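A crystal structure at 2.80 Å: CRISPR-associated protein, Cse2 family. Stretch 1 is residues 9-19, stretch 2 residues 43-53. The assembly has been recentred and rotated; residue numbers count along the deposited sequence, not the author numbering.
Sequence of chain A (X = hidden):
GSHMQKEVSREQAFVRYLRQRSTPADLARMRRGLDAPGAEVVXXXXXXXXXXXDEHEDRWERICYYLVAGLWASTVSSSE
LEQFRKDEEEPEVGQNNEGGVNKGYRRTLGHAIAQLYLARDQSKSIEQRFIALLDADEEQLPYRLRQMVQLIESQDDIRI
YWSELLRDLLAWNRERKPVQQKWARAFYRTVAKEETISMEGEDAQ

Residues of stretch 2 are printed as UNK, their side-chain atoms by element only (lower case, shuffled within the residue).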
ATOM      1  N   SER A   9      16.226   1.369  -0.604  1.00 79.02           N
ATOM      2  CA  SER A   9      15.712   0.097  -0.103  1.00 75.82           C
ATOM      3  C   SER A   9      15.184  -0.827  -1.224  1.00 72.27           C
ATOM      4  O   SER A   9      14.945  -0.405  -2.358  1.00 70.40           O
ATOM      5  CB  SER A   9      14.614   0.338   0.932  1.00 72.30           C
ATOM      6  OG  SER A   9      13.405   0.746   0.327  1.00 65.63           O
ATOM      7  N   ARG A  10      14.998  -2.095  -0.896  1.00 71.47           N
ATOM      8  CA  ARG A  10      14.556  -3.068  -1.872  1.00 69.10           C
ATOM      9  C   ARG A  10      13.132  -2.801  -2.370  1.00 63.28           C
ATOM     10  O   ARG A  10      12.818  -3.073  -3.524  1.00 61.11           O
ATOM     11  CB  ARG A  10      14.693  -4.469  -1.287  1.00 70.85           C
ATOM     12  CG  ARG A  10      14.319  -5.595  -2.215  1.00 70.81           C
ATOM     13  CD  ARG A  10      14.054  -6.840  -1.397  1.00 75.73           C
ATOM     14  NE  ARG A  10      15.270  -7.604  -1.118  1.00 83.27           N
ATOM     15  CZ  ARG A  10      15.417  -8.429  -0.081  1.00 87.45           C
ATOM     16  NH1 ARG A  10      14.432  -8.581   0.805  1.00 84.84           N
ATOM     17  NH2 ARG A  10      16.560  -9.092   0.084  1.00 94.00           N
ATOM     18  N   GLU A  11      12.271  -2.268  -1.513  1.00 61.28           N
ATOM     19  CA  GLU A  11      10.907  -1.971  -1.943  1.00 57.12           C
ATOM     20  C   GLU A  11      10.857  -0.718  -2.810  1.00 57.45           C
ATOM     21  O   GLU A  11      10.071  -0.653  -3.772  1.00 55.71           O
ATOM     22  CB  GLU A  11       9.949  -1.833  -0.766  1.00 55.04           C
ATOM     23  CG  GLU A  11       9.814  -3.065   0.066  1.00 55.69           C
ATOM     24  CD  GLU A  11      10.901  -3.183   1.099  1.00 61.02           C
ATOM     25  OE1 GLU A  11      11.587  -2.169   1.336  1.00 63.73           O
ATOM     26  OE2 GLU A  11      11.071  -4.287   1.669  1.00 63.47           O
ATOM     27  N   GLN A  12      11.669   0.279  -2.470  1.00 60.33           N
ATOM     28  CA  GLN A  12      11.858   1.408  -3.365  1.00 61.89           C
ATOM     29  C   GLN A  12      12.345   0.897  -4.709  1.00 61.81           C
ATOM     30  O   GLN A  12      11.760   1.198  -5.726  1.00 60.42           O
ATOM     31  CB  GLN A  12      12.865   2.425  -2.810  1.00 66.86           C
ATOM     32  CG  GLN A  12      12.330   3.265  -1.683  1.00 67.28           C
ATOM     33  CD  GLN A  12      13.305   4.317  -1.192  1.00 73.05           C
ATOM     34  OE1 GLN A  12      14.548   4.202  -1.308  1.00 78.85           O
ATOM     35  NE2 GLN A  12      12.736   5.367  -0.629  1.00 74.19           N
ATOM     36  N   ALA A  13      13.409   0.112  -4.715  1.00 64.31           N
ATOM     37  CA  ALA A  13      13.954  -0.363  -5.964  1.00 65.38           C
ATOM     38  C   ALA A  13      12.859  -1.058  -6.759  1.00 61.50           C
ATOM     39  O   ALA A  13      12.781  -0.921  -7.980  1.00 61.70           O
ATOM     40  CB  ALA A  13      15.095  -1.294  -5.717  1.00 68.67           C
ATOM     41  N   PHE A  14      11.993  -1.782  -6.067  1.00 58.51           N
ATOM     42  CA  PHE A  14      11.005  -2.552  -6.753  1.00 55.58           C
ATOM     43  C   PHE A  14      10.035  -1.633  -7.486  1.00 54.41           C
ATOM     44  O   PHE A  14       9.736  -1.828  -8.678  1.00 54.40           O
ATOM     45  CB  PHE A  14      10.276  -3.456  -5.767  1.00 53.32           C
ATOM     46  CG  PHE A  14       9.133  -4.218  -6.375  1.00 50.26           C
ATOM     47  CD1 PHE A  14       9.369  -5.207  -7.343  1.00 50.70           C
ATOM     48  CD2 PHE A  14       7.819  -3.942  -5.993  1.00 45.42           C
ATOM     49  CE1 PHE A  14       8.300  -5.912  -7.922  1.00 48.09           C
ATOM     50  CE2 PHE A  14       6.762  -4.640  -6.551  1.00 44.51           C
ATOM     51  CZ  PHE A  14       6.999  -5.631  -7.521  1.00 45.33           C
ATOM     52  N   VAL A  15       9.545  -0.632  -6.769  1.00 54.19           N
ATOM     53  CA  VAL A  15       8.577   0.297  -7.316  1.00 53.02           C
ATOM     54  C   VAL A  15       9.175   1.098  -8.474  1.00 55.57           C
ATOM     55  O   VAL A  15       8.566   1.177  -9.524  1.00 55.56           O
ATOM     56  CB  VAL A  15       8.020   1.196  -6.196  1.00 53.21           C
ATOM     57  CG1 VAL A  15       7.310   2.438  -6.761  1.00 53.14           C
ATOM     58  CG2 VAL A  15       7.089   0.354  -5.302  1.00 49.91           C
ATOM     59  N   ARG A  16      10.362   1.657  -8.302  1.00 58.60           N
ATOM     60  CA  ARG A  16      11.076   2.278  -9.408  1.00 62.84           C
ATOM     61  C   ARG A  16      11.100   1.385 -10.663  1.00 61.42           C
ATOM     62  O   ARG A  16      10.869   1.857 -11.776  1.00 62.62           O
ATOM     63  CB  ARG A  16      12.498   2.635  -8.967  1.00 66.95           C
ATOM     64  CG  ARG A  16      13.425   3.231 -10.045  1.00 73.18           C
ATOM     65  CD  ARG A  16      14.609   4.017  -9.387  1.00 79.70           C
ATOM     66  NE  ARG A  16      14.175   4.588  -8.091  1.00 86.15           N
ATOM     67  CZ  ARG A  16      14.931   5.281  -7.228  1.00 91.01           C
ATOM     68  NH1 ARG A  16      16.220   5.539  -7.493  1.00 96.95           N
ATOM     69  NH2 ARG A  16      14.381   5.717  -6.086  1.00 88.65           N
ATOM     70  N   TYR A  17      11.362   0.098 -10.472  1.00 59.72           N
ATOM     71  CA  TYR A  17      11.524  -0.851 -11.562  1.00 59.24           C
ATOM     72  C   TYR A  17      10.203  -1.020 -12.288  1.00 55.91           C
ATOM     73  O   TYR A  17      10.166  -1.000 -13.522  1.00 56.17           O
ATOM     74  CB  TYR A  17      12.035  -2.153 -10.955  1.00 60.28           C
ATOM     75  CG  TYR A  17      12.254  -3.384 -11.817  1.00 61.29           C
ATOM     76  CD1 TYR A  17      13.490  -3.670 -12.406  1.00 65.62           C
ATOM     77  CD2 TYR A  17      11.243  -4.333 -11.930  1.00 59.37           C
ATOM     78  CE1 TYR A  17      13.673  -4.873 -13.163  1.00 68.55           C
ATOM     79  CE2 TYR A  17      11.393  -5.506 -12.650  1.00 60.50           C
ATOM     80  CZ  TYR A  17      12.592  -5.790 -13.273  1.00 66.17           C
ATOM     81  OH  TYR A  17      12.659  -7.004 -13.975  1.00 66.79           O
ATOM     82  N   LEU A  18       9.114  -1.162 -11.528  1.00 52.44           N
ATOM     83  CA  LEU A  18       7.790  -1.248 -12.122  1.00 49.91           C
ATOM     84  C   LEU A  18       7.496   0.007 -12.945  1.00 51.69           C
ATOM     85  O   LEU A  18       6.977  -0.099 -14.057  1.00 52.26           O
ATOM     86  CB  LEU A  18       6.704  -1.406 -11.075  1.00 47.16           C
ATOM     87  CG  LEU A  18       6.517  -2.623 -10.177  1.00 46.22           C
ATOM     88  CD1 LEU A  18       5.536  -2.263  -9.070  1.00 45.23           C
ATOM     89  CD2 LEU A  18       5.941  -3.768 -10.908  1.00 46.13           C
ATOM     90  N   ARG A  19       7.829   1.187 -12.411  1.00 52.68           N
ATOM     91  CA  ARG A  19       7.591   2.447 -13.121  1.00 54.72           C
ATOM     92  C   ARG A  19       8.374   2.545 -14.414  1.00 57.51           C
ATOM     93  O   ARG A  19       7.898   3.084 -15.423  1.00 59.24           O
ATOM     94  CB  ARG A  19       7.998   3.630 -12.262  1.00 56.97           C
ATOM     95  CG  ARG A  19       7.252   3.717 -10.983  1.00 55.44           C
ATOM     96  CD  ARG A  19       7.195   5.118 -10.512  1.00 57.72           C
ATOM     97  NE  ARG A  19       6.132   5.245  -9.523  1.00 56.94           N
ATOM     98  CZ  ARG A  19       6.336   5.555  -8.252  1.00 55.70           C
ATOM     99  NH1 ARG A  19       7.558   5.771  -7.807  1.00 58.55           N
ATOM    100  NH2 ARG A  19       5.319   5.660  -7.435  1.00 51.68           N
ATOM    101  N   UNK A  43       6.537 -12.045 -15.685  1.00 50.01           N
ATOM    102  CA  UNK A  43       7.999 -12.255 -15.746  1.00 52.26           C
ATOM    103  C   UNK A  43       8.732 -11.119 -15.081  1.00 52.21           C
ATOM    104  O   UNK A  43       9.591 -11.352 -14.246  1.00 54.11           O
ATOM    105  c   UNK A  43       7.073 -12.777 -17.854  1.00 52.84           C
ATOM    106  c   UNK A  43       5.919 -12.205 -17.008  1.00 50.62           C
ATOM    107  c   UNK A  43       8.300 -12.272 -17.237  1.00 52.73           C
ATOM    108  N   UNK A  44       8.357  -9.894 -15.421  1.00 51.48           N
ATOM    109  CA  UNK A  44       8.877  -8.712 -14.743  1.00 52.17           C
ATOM    110  C   UNK A  44       9.039  -8.862 -13.215  1.00 51.99           C
ATOM    111  O   UNK A  44      10.138  -8.665 -12.655  1.00 54.54           O
ATOM    112  c   UNK A  44       7.964  -7.522 -15.033  1.00 50.45           C
ATOM    113  c   UNK A  44       7.701  -5.034 -15.189  1.00 53.13           C
ATOM    114  c   UNK A  44       8.655  -6.168 -14.866  1.00 52.92           C
ATOM    115  c   UNK A  44       9.936  -6.092 -15.739  1.00 56.71           C
ATOM    116  N   UNK A  45       7.942  -9.211 -12.552  1.00 49.82           N
ATOM    117  CA  UNK A  45       7.919  -9.356 -11.099  1.00 48.84           C
ATOM    118  C   UNK A  45       8.729 -10.554 -10.673  1.00 51.83           C
ATOM    119  O   UNK A  45       9.587 -10.432  -9.795  1.00 53.79           O
ATOM    120  c   UNK A  45       6.492  -9.514 -10.614  1.00 46.55           C
ATOM    121  c   UNK A  45       6.465  -9.932  -9.163  1.00 45.54           C
ATOM    122  c   UNK A  45       5.718  -8.206 -10.870  1.00 42.83           C
ATOM    123  N   UNK A  46       8.478 -11.692 -11.326  1.00 52.63           N
ATOM    124  CA  UNK A  46       9.220 -12.929 -11.090  1.00 56.18           C
ATOM    125  C   UNK A  46      10.730 -12.715 -11.172  1.00 60.23           C
ATOM    126  O   UNK A  46      11.497 -13.235 -10.348  1.00 63.43           O
ATOM    127  c   UNK A  46       7.406 -14.488 -11.936  1.00 53.76           C
ATOM    128  o   UNK A  46       6.072 -15.100 -10.073  1.00 47.84           O
ATOM    129  c   UNK A  46       8.811 -13.984 -12.106  1.00 56.81           C
ATOM    130  c   UNK A  46       7.190 -15.182 -10.621  1.00 52.76           C
ATOM    131  o   UNK A  46       8.143 -15.816 -10.132  1.00 57.77           O
ATOM    132  N   UNK A  47      11.137 -11.959 -12.187  1.00 60.32           N
ATOM    133  CA  UNK A  47      12.507 -11.565 -12.356  1.00 64.58           C
ATOM    134  C   UNK A  47      13.027 -10.896 -11.109  1.00 66.41           C
ATOM    135  O   UNK A  47      14.120 -11.226 -10.621  1.00 70.52           O
ATOM    136  N   UNK A  48      12.247  -9.957 -10.579  1.00 63.89           N
ATOM    137  CA  UNK A  48      12.723  -9.164  -9.457  1.00 65.31           C
ATOM    138  C   UNK A  48      12.804 -10.043  -8.225  1.00 68.02           C
ATOM    139  O   UNK A  48      13.818 -10.032  -7.523  1.00 71.68           O
ATOM    140  c   UNK A  48      11.835  -7.952  -9.239  1.00 61.26           C
ATOM    141  c   UNK A  48      12.656  -6.202  -5.973  1.00 64.21           C
ATOM    142  c   UNK A  48      12.137  -7.124  -6.898  1.00 63.19           C
ATOM    143  c   UNK A  48      12.379  -6.973  -8.258  1.00 62.05           C
ATOM    144  c   UNK A  48      13.638  -4.959  -7.783  1.00 62.82           C
ATOM    145  c   UNK A  48      13.406  -5.118  -6.423  1.00 64.03           C
ATOM    146  c   UNK A  48      13.124  -5.883  -8.688  1.00 62.93           C
ATOM    147  N   UNK A  49      11.761 -10.841  -7.992  1.00 67.45           N
ATOM    148  CA  UNK A  49      11.752 -11.761  -6.846  1.00 71.20           C
ATOM    149  C   UNK A  49      12.835 -12.820  -6.965  1.00 78.25           C
ATOM    150  O   UNK A  49      13.401 -13.241  -5.969  1.00 82.04           O
ATOM    151  c   UNK A  49       9.111 -11.052  -5.104  1.00 63.52           C
ATOM    152  c   UNK A  49       7.917 -12.443  -6.752  1.00 57.06           C
ATOM    153  c   UNK A  49      10.403 -12.450  -6.685  1.00 68.18           C
ATOM    154  c   UNK A  49       9.139 -11.614  -6.499  1.00 62.60           C
ATOM    155  N   UNK A  50      13.112 -13.248  -8.189  1.00 81.41           N
ATOM    156  CA  UNK A  50      14.114 -14.268  -8.435  1.00 90.07           C
ATOM    157  C   UNK A  50      15.534 -13.772  -8.245  1.00 96.75           C
ATOM    158  O   UNK A  50      16.487 -14.543  -8.350  1.00102.22           O
ATOM    159  N   UNK A  51      15.683 -12.483  -7.968  1.00 97.46           N
ATOM    160  CA  UNK A  51      17.002 -11.916  -7.763  1.00104.90           C
ATOM    161  C   UNK A  51      17.313 -11.639  -6.293  1.00108.57           C
ATOM    162  O   UNK A  51      18.332 -11.032  -5.967  1.00112.77           O
ATOM    163  c   UNK A  51      15.952  -8.782 -11.868  1.00103.06           C
ATOM    164  c   UNK A  51      18.014  -9.804 -10.925  1.00105.67           C
ATOM    165  c   UNK A  51      17.622 -11.033 -10.097  1.00105.46           C
ATOM    166  n   UNK A  51      16.941  -8.798 -10.970  1.00105.03           N
ATOM    167  c   UNK A  51      17.210 -10.682  -8.650  1.00102.83           C
ATOM    168  n   UNK A  51      15.027  -7.828 -11.819  1.00 99.60           N
ATOM    169  n   UNK A  51      15.881  -9.712 -12.821  1.00104.55           N
ATOM    170  N   UNK A  52      16.453 -12.126  -5.402  1.00109.04           N
ATOM    171  CA  UNK A  52      16.676 -11.979  -3.955  1.00113.61           C
ATOM    172  C   UNK A  52      16.300 -13.219  -3.145  1.00117.38           C
ATOM    173  O   UNK A  52      17.148 -13.775  -2.453  1.00123.72           O
ATOM    174  c   UNK A  52      14.657 -10.410  -4.119  1.00101.25           C
ATOM    175  c   UNK A  52      16.903  -9.521  -3.323  1.00111.67           C
ATOM    176  c   UNK A  52      13.619  -9.702  -3.291  1.00 96.18           C
ATOM    177  c   UNK A  52      15.950 -10.727  -3.354  1.00108.81           C
ATOM    178  N   UNK A  53      15.035 -13.638  -3.271  1.00115.14           N
ATOM    179  CA  UNK A  53      14.353 -14.679  -2.454  1.00118.25           C
ATOM    180  C   UNK A  53      15.172 -15.875  -1.899  1.00126.47           C
ATOM    181  O   UNK A  53      14.986 -16.268  -0.737  1.00129.23           O
ATOM    182  n   UNK A  53       9.634 -15.952  -2.095  1.00115.39           N
ATOM    183  c   UNK A  53      10.676 -15.186  -2.424  1.00113.88           C
ATOM    184  o   UNK A  53      10.549 -14.010  -2.791  1.00110.22           O
ATOM    185  c   UNK A  53      13.103 -15.181  -3.200  1.00114.32           C
ATOM    186  c   UNK A  53      12.058 -15.836  -2.305  1.00116.42           C
TER

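Position 43 touches nothing on stretch 1. Its three carbons close a ring onto its own backbone N, which identifies Pro43.

Position 44 has four carbons forked at the second. One tip lies 3.4 Å from Tyr17 OH, and the backbone O of position 44 is 3.3 Å from that same Tyr17 OH. The fork gives Leu44, and the Tyr17 hydroxyl donates a weak hydrogen bond to its carbonyl.

At position 45, one carbon carries two more. One of these outer carbons lies 4.4 Å from Phe14 CZ, near the plane of that ring, and 4.4 Å from Leu18 CD2. The beta-branched pattern is that of Val45.

Position 46 shows three carbons, the third bearing two oxygens, with no contact to stretch 1; its CA-to-CB bond points away. A carboxylate at the end of that chain is Glu46.

Position 47 has no side-chain atoms, hence Gly47. An ideal CB there would sit 3.7 Å from Tyr17 OH and be crowded by Pro43 O at 3.2 Å.

Position 48 has one carbon and then a six-carbon ring without a heteroatom, lying among Arg10, Ala13, Phe14 and Tyr17 as a knob in a hole. This makes it Phe48: Phe14 CD1 is 3.4 Å from Phe48 CD2, Arg10 O is 3.6 Å from Phe48 CZ, and Ala13 CB is 4.2 Å from Phe48 CZ.

Position 49, four carbons forked at the second and without contact to stretch 1, is Leu49. Position 50 lacks a side chain and is Gly50, where an ideal CB would clash with Glu46 O at 3.0 Å.

Position 51 runs three carbons, a nitrogen, then a carbon with two nitrogens, one of them 3.3 Å from Tyr17 OH. The guanidinium means Arg51, whose NH2 donates a weak hydrogen bond to Tyr17 OH (160°).

Position 52 has four carbons forked at the first, one arm two carbons long. The shorter arm ends 3.3 Å from Arg10 NE, and the tip of the longer lies over one face of the Arg10 guanidinium. This is Ile52.

Position 53, clear of stretch 1, has three carbons, the third bearing one oxygen and one nitrogen. The amide is Gln53, poorly ordered.

The helices run nearly antiparallel (153°, axes 11.1 Å apart at closest approach), and the two stretches together bury 558 Å². Phe48 has the largest area covered by the other stretch, 107 Å², and links two edge-to-face pairs: Phe14 turns its edge to the Phe48 face (centroids 5.0 Å, planes 61°), while Phe48 turns its own edge to the Tyr17 face (5.4 Å, 55°). With both hydrogen bonds weak, packing dominates the contact.

Stretch 2 43-53: PLVEGFLGRIQ
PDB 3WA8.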